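Local coordinates for protein glycosyl hydrolase (Rhizobium leguminosarum bv. trifolii, PDB 5NDX) that probably hydrolyses O-glycosidic bonds as a family 39 glycoside hydrolase, an orthologue of human alpha-L-iduronidase, at residues A[33-47]-A[77-90]. The protein carries 2 engineered substitutions. Sequence-based numbering, arbitrary orientation.
Sequences LLEPEMRQMLAYIGG and LLDRALDVMIEHRL
Leu33 packs its CD1 on Ala81 CB and on Met85 CE, just ahead of helix 36-45. This helix and helix 77-87 are neighbours on the outside of the family 39 TIM barrel. They follow barrel strands 24-27 and 55-58 and run nearly parallel, 27° apart. Leu34 lays CD2 over one face of the Arg80 guanidinium, toward its rim, and rests on Arg80 CB at 3.8 Å. Arg39 has CG anti to its backbone N (chi1 179°) and an extended chain, which carries its guanidinium over to Glu87. The grip is end-on: NH1 donates to Glu87 OE1 at 2.9 Å and NH2 to Glu87 OE2 at 2.8 Å, both on the syn sides. The two planes are 36° apart. Arg39 NH2 also bridges to Glu541, so a methionine in its place would probably leave two carboxylates without their shared positive partner. Leu42 sets CD1 against Val84 CB at 3.8 Å and CD2 against Leu90 CD1. Its CB sits over the His88 ring in a CH-pi contact, 4.1 Å from the centroid. That ring is fixed by His88 ND1, which donates to Val84 O at 2.8 Å, nearly straight. Helix 77-87 ends in a Schellman motif with Arg89 as its C-prime residue. Gly46 approaches His88 where a beta carbon would clash with His88 O, and its CA makes a CA-H...O contact with that oxygen at 3.4 Å.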
ATOM      1  N   LEU A  33      -0.589  -1.033 -16.391  1.00 39.08           N
ATOM      2  CA  LEU A  33       0.591  -0.171 -16.205  1.00 40.05           C
ATOM      3  C   LEU A  33       0.856   0.752 -17.404  1.00 41.80           C
ATOM      4  O   LEU A  33       1.528   1.755 -17.272  1.00 40.24           O
ATOM      5  CB  LEU A  33       1.848  -0.992 -15.926  1.00 40.07           C
ATOM      6  CG  LEU A  33       1.979  -1.622 -14.561  1.00 41.03           C
ATOM      7  CD1 LEU A  33       3.001  -2.743 -14.493  1.00 42.69           C
ATOM      8  CD2 LEU A  33       2.369  -0.550 -13.542  1.00 40.05           C
ATOM      9  N   LEU A  34       0.316   0.427 -18.562  1.00 43.75           N
ATOM     10  CA  LEU A  34       0.463   1.278 -19.748  1.00 45.83           C
ATOM     11  C   LEU A  34      -0.633   2.330 -19.857  1.00 45.88           C
ATOM     12  O   LEU A  34      -0.527   3.174 -20.699  1.00 46.77           O
ATOM     13  CB  LEU A  34       0.422   0.436 -21.023  1.00 47.70           C
ATOM     14  CG  LEU A  34       1.354  -0.792 -20.988  1.00 51.56           C
ATOM     15  CD1 LEU A  34       1.110  -1.688 -22.204  1.00 54.81           C
ATOM     16  CD2 LEU A  34       2.809  -0.382 -20.872  1.00 48.81           C
ATOM     17  N   GLU A  35      -1.665   2.290 -19.022  1.00 45.04           N
ATOM     18  CA  GLU A  35      -2.787   3.240 -19.123  1.00 46.64           C
ATOM     19  C   GLU A  35      -2.505   4.541 -18.360  1.00 45.82           C
ATOM     20  O   GLU A  35      -1.884   4.517 -17.312  1.00 43.55           O
ATOM     21  CB  GLU A  35      -4.052   2.623 -18.520  1.00 47.78           C
ATOM     22  CG  GLU A  35      -4.634   1.430 -19.273  1.00 51.53           C
ATOM     23  CD  GLU A  35      -4.927   1.730 -20.757  1.00 54.65           C
ATOM     24  OE1 GLU A  35      -5.327   2.841 -21.140  1.00 55.24           O
ATOM     25  OE2 GLU A  35      -4.713   0.837 -21.568  1.00 60.30           O
ATOM     26  N   PRO A  36      -3.015   5.679 -18.847  1.00 45.04           N
ATOM     27  CA  PRO A  36      -2.769   6.936 -18.109  1.00 44.74           C
ATOM     28  C   PRO A  36      -3.381   7.025 -16.701  1.00 43.33           C
ATOM     29  O   PRO A  36      -2.833   7.715 -15.832  1.00 41.70           O
ATOM     30  CB  PRO A  36      -3.363   8.004 -19.026  1.00 46.50           C
ATOM     31  CG  PRO A  36      -4.342   7.248 -19.884  1.00 45.57           C
ATOM     32  CD  PRO A  36      -3.677   5.925 -20.134  1.00 44.35           C
ATOM     33  N   GLU A  37      -4.489   6.337 -16.476  1.00 40.78           N
ATOM     34  CA  GLU A  37      -5.077   6.298 -15.167  1.00 41.89           C
ATOM     35  C   GLU A  37      -4.091   5.714 -14.119  1.00 41.39           C
ATOM     36  O   GLU A  37      -3.895   6.300 -13.066  1.00 39.38           O
ATOM     37  CB  GLU A  37      -6.347   5.482 -15.156  1.00 44.78           C
ATOM     38  CG  GLU A  37      -7.478   6.032 -16.026  1.00 44.14           C
ATOM     39  CD  GLU A  37      -7.393   5.592 -17.473  1.00 42.65           C
ATOM     40  OE1 GLU A  37      -6.334   5.095 -17.935  1.00 40.44           O
ATOM     41  OE2 GLU A  37      -8.396   5.747 -18.165  1.00 44.20           O
ATOM     42  N   MET A  38      -3.490   4.571 -14.419  1.00 39.62           N
ATOM     43  CA  MET A  38      -2.507   3.962 -13.542  1.00 38.25           C
ATOM     44  C   MET A  38      -1.284   4.816 -13.401  1.00 39.29           C
ATOM     45  O   MET A  38      -0.701   4.870 -12.295  1.00 35.74           O
ATOM     46  CB  MET A  38      -2.085   2.603 -14.048  1.00 39.54           C
ATOM     47  CG  MET A  38      -1.230   1.777 -13.106  1.00 39.55           C
ATOM     48  SD  MET A  38      -1.845   1.685 -11.405  1.00 40.24           S
ATOM     49  CE  MET A  38      -3.246   0.596 -11.657  1.00 39.49           C
ATOM     50  N   ARG A  39      -0.882   5.490 -14.494  1.00 39.09           N
ATOM     51  CA  ARG A  39       0.282   6.391 -14.412  1.00 41.30           C
ATOM     52  C   ARG A  39       0.045   7.487 -13.336  1.00 38.54           C
ATOM     53  O   ARG A  39       0.897   7.745 -12.491  1.00 35.93           O
ATOM     54  CB  ARG A  39       0.618   7.011 -15.790  1.00 45.64           C
ATOM     55  CG  ARG A  39       1.799   7.966 -15.713  1.00 49.60           C
ATOM     56  CD  ARG A  39       2.421   8.379 -17.059  1.00 55.16           C
ATOM     57  NE  ARG A  39       3.496   9.327 -16.709  1.00 61.81           N
ATOM     58  CZ  ARG A  39       4.784   9.031 -16.453  1.00 63.17           C
ATOM     59  NH1 ARG A  39       5.275   7.815 -16.601  1.00 61.94           N
ATOM     60  NH2 ARG A  39       5.614  10.005 -16.082  1.00 65.96           N
ATOM     61  N   GLN A  40      -1.138   8.086 -13.345  1.00 35.96           N
ATOM     62  CA  GLN A  40      -1.492   9.079 -12.331  1.00 36.95           C
ATOM     63  C   GLN A  40      -1.517   8.437 -10.939  1.00 35.09           C
ATOM     64  O   GLN A  40      -0.976   9.010 -10.005  1.00 33.68           O
ATOM     65  CB  GLN A  40      -2.826   9.735 -12.620  1.00 36.69           C
ATOM     66  CG  GLN A  40      -2.989  11.009 -11.846  1.00 38.64           C
ATOM     67  CD  GLN A  40      -4.361  11.658 -12.065  1.00 39.79           C
ATOM     68  OE1 GLN A  40      -4.718  12.132 -13.190  1.00 41.06           O
ATOM     69  NE2 GLN A  40      -5.088  11.747 -11.020  1.00 35.31           N
ATOM     70  N   MET A  41      -2.098   7.247 -10.841  1.00 33.94           N
ATOM     71  CA  MET A  41      -2.182   6.548  -9.562  0.50 33.85           C
ATOM     72  C   MET A  41      -0.809   6.282  -8.939  1.00 34.05           C
ATOM     73  O   MET A  41      -0.663   6.374  -7.725  1.00 32.97           O
ATOM     74  CB  MET A  41      -2.951   5.256  -9.728  0.50 33.69           C
ATOM     75  CG  MET A  41      -4.411   5.498 -10.069  0.50 34.33           C
ATOM     76  SD  MET A  41      -5.158   4.053 -10.817  0.50 34.55           S
ATOM     77  CE  MET A  41      -6.889   4.523 -10.734  0.50 33.51           C
ATOM     78  N   LEU A  42       0.184   5.940  -9.771  1.00 34.40           N
ATOM     79  CA  LEU A  42       1.518   5.639  -9.270  1.00 35.47           C
ATOM     80  C   LEU A  42       2.221   6.819  -8.599  1.00 33.94           C
ATOM     81  O   LEU A  42       3.067   6.606  -7.760  1.00 34.09           O
ATOM     82  CB  LEU A  42       2.410   5.049 -10.359  1.00 36.70           C
ATOM     83  CG  LEU A  42       1.992   3.703 -10.892  1.00 39.93           C
ATOM     84  CD1 LEU A  42       2.902   3.272 -12.022  1.00 43.33           C
ATOM     85  CD2 LEU A  42       1.982   2.660  -9.822  1.00 40.77           C
ATOM     86  N   ALA A  43       1.886   8.039  -8.986  1.00 34.93           N
ATOM     87  CA  ALA A  43       2.369   9.230  -8.299  1.00 35.13           C
ATOM     88  C   ALA A  43       1.867   9.262  -6.871  1.00 35.32           C
ATOM     89  O   ALA A  43       2.636   9.559  -5.957  1.00 34.55           O
ATOM     90  CB  ALA A  43       1.889  10.473  -9.033  1.00 36.53           C
ATOM     91  N   TYR A  44       0.561   8.988  -6.660  1.00 34.44           N
ATOM     92  CA  TYR A  44       0.072   8.938  -5.261  1.00 33.33           C
ATOM     93  C   TYR A  44       0.658   7.766  -4.507  1.00 32.30           C
ATOM     94  O   TYR A  44       1.048   7.921  -3.353  1.00 32.60           O
ATOM     95  CB  TYR A  44      -1.423   8.803  -5.156  1.00 33.92           C
ATOM     96  CG  TYR A  44      -2.240   9.842  -5.809  1.00 34.61           C
ATOM     97  CD1 TYR A  44      -2.642  11.015  -5.154  1.00 34.65           C
ATOM     98  CD2 TYR A  44      -2.644   9.649  -7.111  1.00 36.37           C
ATOM     99  CE1 TYR A  44      -3.480  11.922  -5.795  1.00 36.95           C
ATOM    100  CE2 TYR A  44      -3.412  10.567  -7.749  1.00 37.59           C
ATOM    101  CZ  TYR A  44      -3.831  11.693  -7.106  1.00 37.46           C
ATOM    102  OH  TYR A  44      -4.618  12.507  -7.904  1.00 44.43           O
ATOM    103  N   ILE A  45       0.752   6.602  -5.168  1.00 31.93           N
ATOM    104  CA  ILE A  45       1.236   5.376  -4.526  1.00 32.54           C
ATOM    105  C   ILE A  45       2.723   5.491  -4.141  1.00 34.27           C
ATOM    106  O   ILE A  45       3.114   5.074  -3.059  1.00 35.54           O
ATOM    107  CB  ILE A  45       1.004   4.161  -5.408  1.00 33.84           C
ATOM    108  CG1 ILE A  45      -0.493   3.911  -5.556  1.00 35.98           C
ATOM    109  CG2 ILE A  45       1.686   2.921  -4.844  1.00 34.94           C
ATOM    110  CD1 ILE A  45      -0.828   3.016  -6.749  1.00 36.90           C
ATOM    111  N   GLY A  46       3.527   6.120  -4.988  1.00 33.43           N
ATOM    112  CA  GLY A  46       4.939   6.353  -4.670  1.00 33.34           C
ATOM    113  C   GLY A  46       5.228   7.542  -3.778  1.00 33.14           C
ATOM    114  O   GLY A  46       6.368   7.809  -3.486  1.00 34.92           O
ATOM    115  N   GLY A  47       4.231   8.319  -3.448  1.00 35.42           N
ATOM    116  CA  GLY A  47       4.414   9.510  -2.636  1.00 35.39           C
ATOM    117  C   GLY A  47       4.188   9.424  -1.136  1.00 35.35           C
ATOM    118  O   GLY A  47       4.217  10.455  -0.491  1.00 34.14           O
ATOM    119  N   LEU A  77       6.896  -3.340 -24.317  1.00 42.77           N
ATOM    120  CA  LEU A  77       5.804  -3.113 -23.369  1.00 42.03           C
ATOM    121  C   LEU A  77       6.222  -3.356 -21.921  1.00 42.21           C
ATOM    122  O   LEU A  77       5.849  -2.572 -21.033  1.00 41.66           O
ATOM    123  CB  LEU A  77       4.537  -3.922 -23.712  1.00 42.44           C
ATOM    124  CG  LEU A  77       3.939  -3.612 -25.101  1.00 45.36           C
ATOM    125  CD1 LEU A  77       2.635  -4.416 -25.329  1.00 46.02           C
ATOM    126  CD2 LEU A  77       3.690  -2.109 -25.303  1.00 45.21           C
ATOM    127  N   LEU A  78       7.016  -4.406 -21.696  1.00 41.41           N
ATOM    128  CA  LEU A  78       7.540  -4.690 -20.374  1.00 41.53           C
ATOM    129  C   LEU A  78       8.466  -3.581 -19.898  1.00 40.70           C
ATOM    130  O   LEU A  78       8.402  -3.187 -18.731  1.00 39.02           O
ATOM    131  CB  LEU A  78       8.186  -6.094 -20.280  1.00 40.87           C
ATOM    132  CG  LEU A  78       8.582  -6.576 -18.876  1.00 41.41           C
ATOM    133  CD1 LEU A  78       7.412  -6.571 -17.871  1.00 41.43           C
ATOM    134  CD2 LEU A  78       9.199  -7.958 -18.910  1.00 41.75           C
ATOM    135  N   ASP A  79       9.289  -3.049 -20.794  1.00 40.92           N
ATOM    136  CA  ASP A  79      10.130  -1.899 -20.497  1.00 41.37           C
ATOM    137  C   ASP A  79       9.322  -0.686 -20.007  1.00 40.63           C
ATOM    138  O   ASP A  79       9.718  -0.046 -19.059  1.00 38.10           O
ATOM    139  CB  ASP A  79      10.916  -1.425 -21.726  1.00 43.44           C
ATOM    140  CG  ASP A  79      11.988  -2.411 -22.199  1.00 44.16           C
ATOM    141  OD1 ASP A  79      12.361  -3.373 -21.480  1.00 42.20           O
ATOM    142  OD2 ASP A  79      12.450  -2.175 -23.349  1.00 44.22           O
ATOM    143  N   ARG A  80       8.240  -0.364 -20.701  1.00 41.54           N
ATOM    144  CA  ARG A  80       7.397   0.742 -20.309  1.00 44.77           C
ATOM    145  C   ARG A  80       6.755   0.499 -18.946  1.00 40.52           C
ATOM    146  O   ARG A  80       6.685   1.400 -18.153  1.00 38.80           O
ATOM    147  CB  ARG A  80       6.312   1.007 -21.362  1.00 48.27           C
ATOM    148  CG  ARG A  80       6.919   1.661 -22.615  1.00 51.46           C
ATOM    149  CD  ARG A  80       5.970   1.694 -23.814  1.00 53.25           C
ATOM    150  NE  ARG A  80       4.650   2.265 -23.473  1.00 57.83           N
ATOM    151  CZ  ARG A  80       3.520   2.117 -24.189  1.00 60.23           C
ATOM    152  NH1 ARG A  80       3.486   1.406 -25.323  1.00 63.41           N
ATOM    153  NH2 ARG A  80       2.398   2.686 -23.767  1.00 63.05           N
ATOM    154  N   ALA A  81       6.342  -0.729 -18.690  1.00 39.09           N
ATOM    155  CA  ALA A  81       5.655  -1.088 -17.469  1.00 39.27           C
ATOM    156  C   ALA A  81       6.596  -1.015 -16.254  1.00 40.78           C
ATOM    157  O   ALA A  81       6.238  -0.438 -15.226  1.00 38.69           O
ATOM    158  CB  ALA A  81       5.068  -2.481 -17.589  1.00 38.52           C
ATOM    159  N   LEU A  82       7.786  -1.590 -16.381  1.00 38.08           N
ATOM    160  CA  LEU A  82       8.791  -1.486 -15.327  1.00 37.89           C
ATOM    161  C   LEU A  82       9.307  -0.078 -15.178  1.00 38.81           C
ATOM    162  O   LEU A  82       9.523   0.365 -14.037  1.00 37.19           O
ATOM    163  CB  LEU A  82       9.926  -2.470 -15.512  1.00 38.77           C
ATOM    164  CG  LEU A  82       9.458  -3.936 -15.513  1.00 41.40           C
ATOM    165  CD1 LEU A  82      10.610  -4.875 -15.803  1.00 41.35           C
ATOM    166  CD2 LEU A  82       8.794  -4.296 -14.190  1.00 41.67           C
ATOM    167  N   ASP A  83       9.495   0.647 -16.285  1.00 39.07           N
ATOM    168  CA  ASP A  83      10.003   2.010 -16.181  1.00 39.08           C
ATOM    169  C   ASP A  83       9.056   2.899 -15.363  1.00 38.29           C
ATOM    170  O   ASP A  83       9.522   3.721 -14.592  1.00 36.51           O
ATOM    171  CB  ASP A  83      10.182   2.670 -17.544  1.00 40.50           C
ATOM    172  CG  ASP A  83      11.407   2.200 -18.296  1.00 40.91           C
ATOM    173  OD1 ASP A  83      12.284   1.473 -17.786  1.00 42.22           O
ATOM    174  OD2 ASP A  83      11.442   2.552 -19.469  1.00 40.63           O
ATOM    175  N   VAL A  84       7.741   2.771 -15.543  1.00 39.91           N
ATOM    176  CA  VAL A  84       6.827   3.586 -14.729  1.00 40.72           C
ATOM    177  C   VAL A  84       6.904   3.287 -13.252  1.00 37.80           C
ATOM    178  O   VAL A  84       6.717   4.199 -12.468  1.00 38.01           O
ATOM    179  CB  VAL A  84       5.265   3.538 -15.014  1.00 42.61           C
ATOM    180  CG1 VAL A  84       4.900   4.600 -15.949  1.00 46.96           C
ATOM    181  CG2 VAL A  84       4.687   2.200 -15.329  1.00 40.48           C
ATOM    182  N   MET A  85       7.092   2.026 -12.885  1.00 37.05           N
ATOM    183  CA  MET A  85       7.300   1.700 -11.479  1.00 37.94           C
ATOM    184  C   MET A  85       8.557   2.375 -10.930  1.00 37.13           C
ATOM    185  O   MET A  85       8.467   3.121  -9.964  1.00 36.59           O
ATOM    186  CB  MET A  85       7.422   0.212 -11.258  1.00 39.96           C
ATOM    187  CG  MET A  85       6.207  -0.601 -11.654  1.00 42.31           C
ATOM    188  SD  MET A  85       6.494  -2.228 -10.933  1.00 44.30           S
ATOM    189  CE  MET A  85       5.335  -3.070 -11.940  1.00 45.38           C
ATOM    190  N   ILE A  86       9.694   2.150 -11.583  1.00 36.20           N
ATOM    191  CA  ILE A  86      11.005   2.691 -11.153  1.00 38.01           C
ATOM    192  C   ILE A  86      10.991   4.223 -11.039  1.00 36.16           C
ATOM    193  O   ILE A  86      11.436   4.785 -10.066  1.00 35.68           O
ATOM    194  CB  ILE A  86      12.157   2.212 -12.071  1.00 40.02           C
ATOM    195  CG1 ILE A  86      12.636   0.787 -11.734  1.00 43.80           C
ATOM    196  CG2 ILE A  86      13.437   3.050 -11.871  1.00 41.45           C
ATOM    197  CD1 ILE A  86      11.635  -0.227 -11.261  1.00 44.96           C
ATOM    198  N   GLU A  87      10.409   4.868 -12.015  1.00 36.44           N
ATOM    199  CA  GLU A  87      10.252   6.305 -12.032  1.00 39.11           C
ATOM    200  C   GLU A  87       9.418   6.846 -10.837  1.00 39.36           C
ATOM    201  O   GLU A  87       9.643   7.953 -10.391  1.00 38.83           O
ATOM    202  CB  GLU A  87       9.584   6.642 -13.364  1.00 44.18           C
ATOM    203  CG  GLU A  87       9.395   8.116 -13.633  1.00 51.03           C
ATOM    204  CD  GLU A  87       8.384   8.404 -14.744  1.00 56.47           C
ATOM    205  OE1 GLU A  87       7.879   7.467 -15.428  1.00 59.17           O
ATOM    206  OE2 GLU A  87       8.091   9.611 -14.920  1.00 57.45           O
ATOM    207  N   HIS A  88       8.493   6.054 -10.281  1.00 35.60           N
ATOM    208  CA  HIS A  88       7.736   6.495  -9.083  1.00 36.49           C
ATOM    209  C   HIS A  88       8.222   5.864  -7.779  1.00 36.62           C
ATOM    210  O   HIS A  88       7.467   5.801  -6.810  1.00 34.79           O
ATOM    211  CB  HIS A  88       6.264   6.240  -9.324  1.00 37.06           C
ATOM    212  CG  HIS A  88       5.726   7.102 -10.398  1.00 38.29           C
ATOM    213  ND1 HIS A  88       5.680   6.700 -11.710  1.00 38.83           N
ATOM    214  CD2 HIS A  88       5.324   8.391 -10.382  1.00 40.43           C
ATOM    215  CE1 HIS A  88       5.211   7.686 -12.453  1.00 41.48           C
ATOM    216  NE2 HIS A  88       4.990   8.728 -11.674  1.00 42.38           N
ATOM    217  N   ARG A  89       9.482   5.400  -7.773  1.00 34.75           N
ATOM    218  CA  ARG A  89      10.131   4.835  -6.609  1.00 36.25           C
ATOM    219  C   ARG A  89       9.400   3.620  -6.093  1.00 35.30           C
ATOM    220  O   ARG A  89       9.247   3.441  -4.910  1.00 36.99           O
ATOM    221  CB  ARG A  89      10.304   5.912  -5.512  1.00 39.59           C
ATOM    222  CG  ARG A  89      10.977   7.205  -6.036  1.00 41.74           C
ATOM    223  CD  ARG A  89      11.354   8.167  -4.901  1.00 43.30           C
ATOM    224  NE  ARG A  89      10.160   8.711  -4.218  1.00 45.60           N
ATOM    225  CZ  ARG A  89       9.521   9.849  -4.528  1.00 49.30           C
ATOM    226  NH1 ARG A  89       9.938  10.602  -5.538  1.00 54.24           N
ATOM    227  NH2 ARG A  89       8.447  10.245  -3.828  1.00 45.95           N
ATOM    228  N   LEU A  90       8.932   2.784  -6.999  1.00 35.30           N
ATOM    229  CA  LEU A  90       8.289   1.539  -6.655  1.00 35.01           C
ATOM    230  C   LEU A  90       9.144   0.404  -7.214  1.00 34.82           C
ATOM    231  O   LEU A  90       9.825   0.580  -8.215  1.00 35.11           O
ATOM    232  CB  LEU A  90       6.892   1.529  -7.210  1.00 34.74           C
ATOM    233  CG  LEU A  90       6.017   2.600  -6.516  1.00 37.15           C
ATOM    234  CD1 LEU A  90       4.768   2.873  -7.318  1.00 36.62           C
ATOM    235  CD2 LEU A  90       5.672   2.211  -5.076  1.00 37.10           C
TER
HETATM  236  O   HOH W   1       2.514   9.940 -12.400  1.00 47.02           O
HETATM  237  O   HOH W   2       8.447   6.588  -2.361  1.00 50.51           O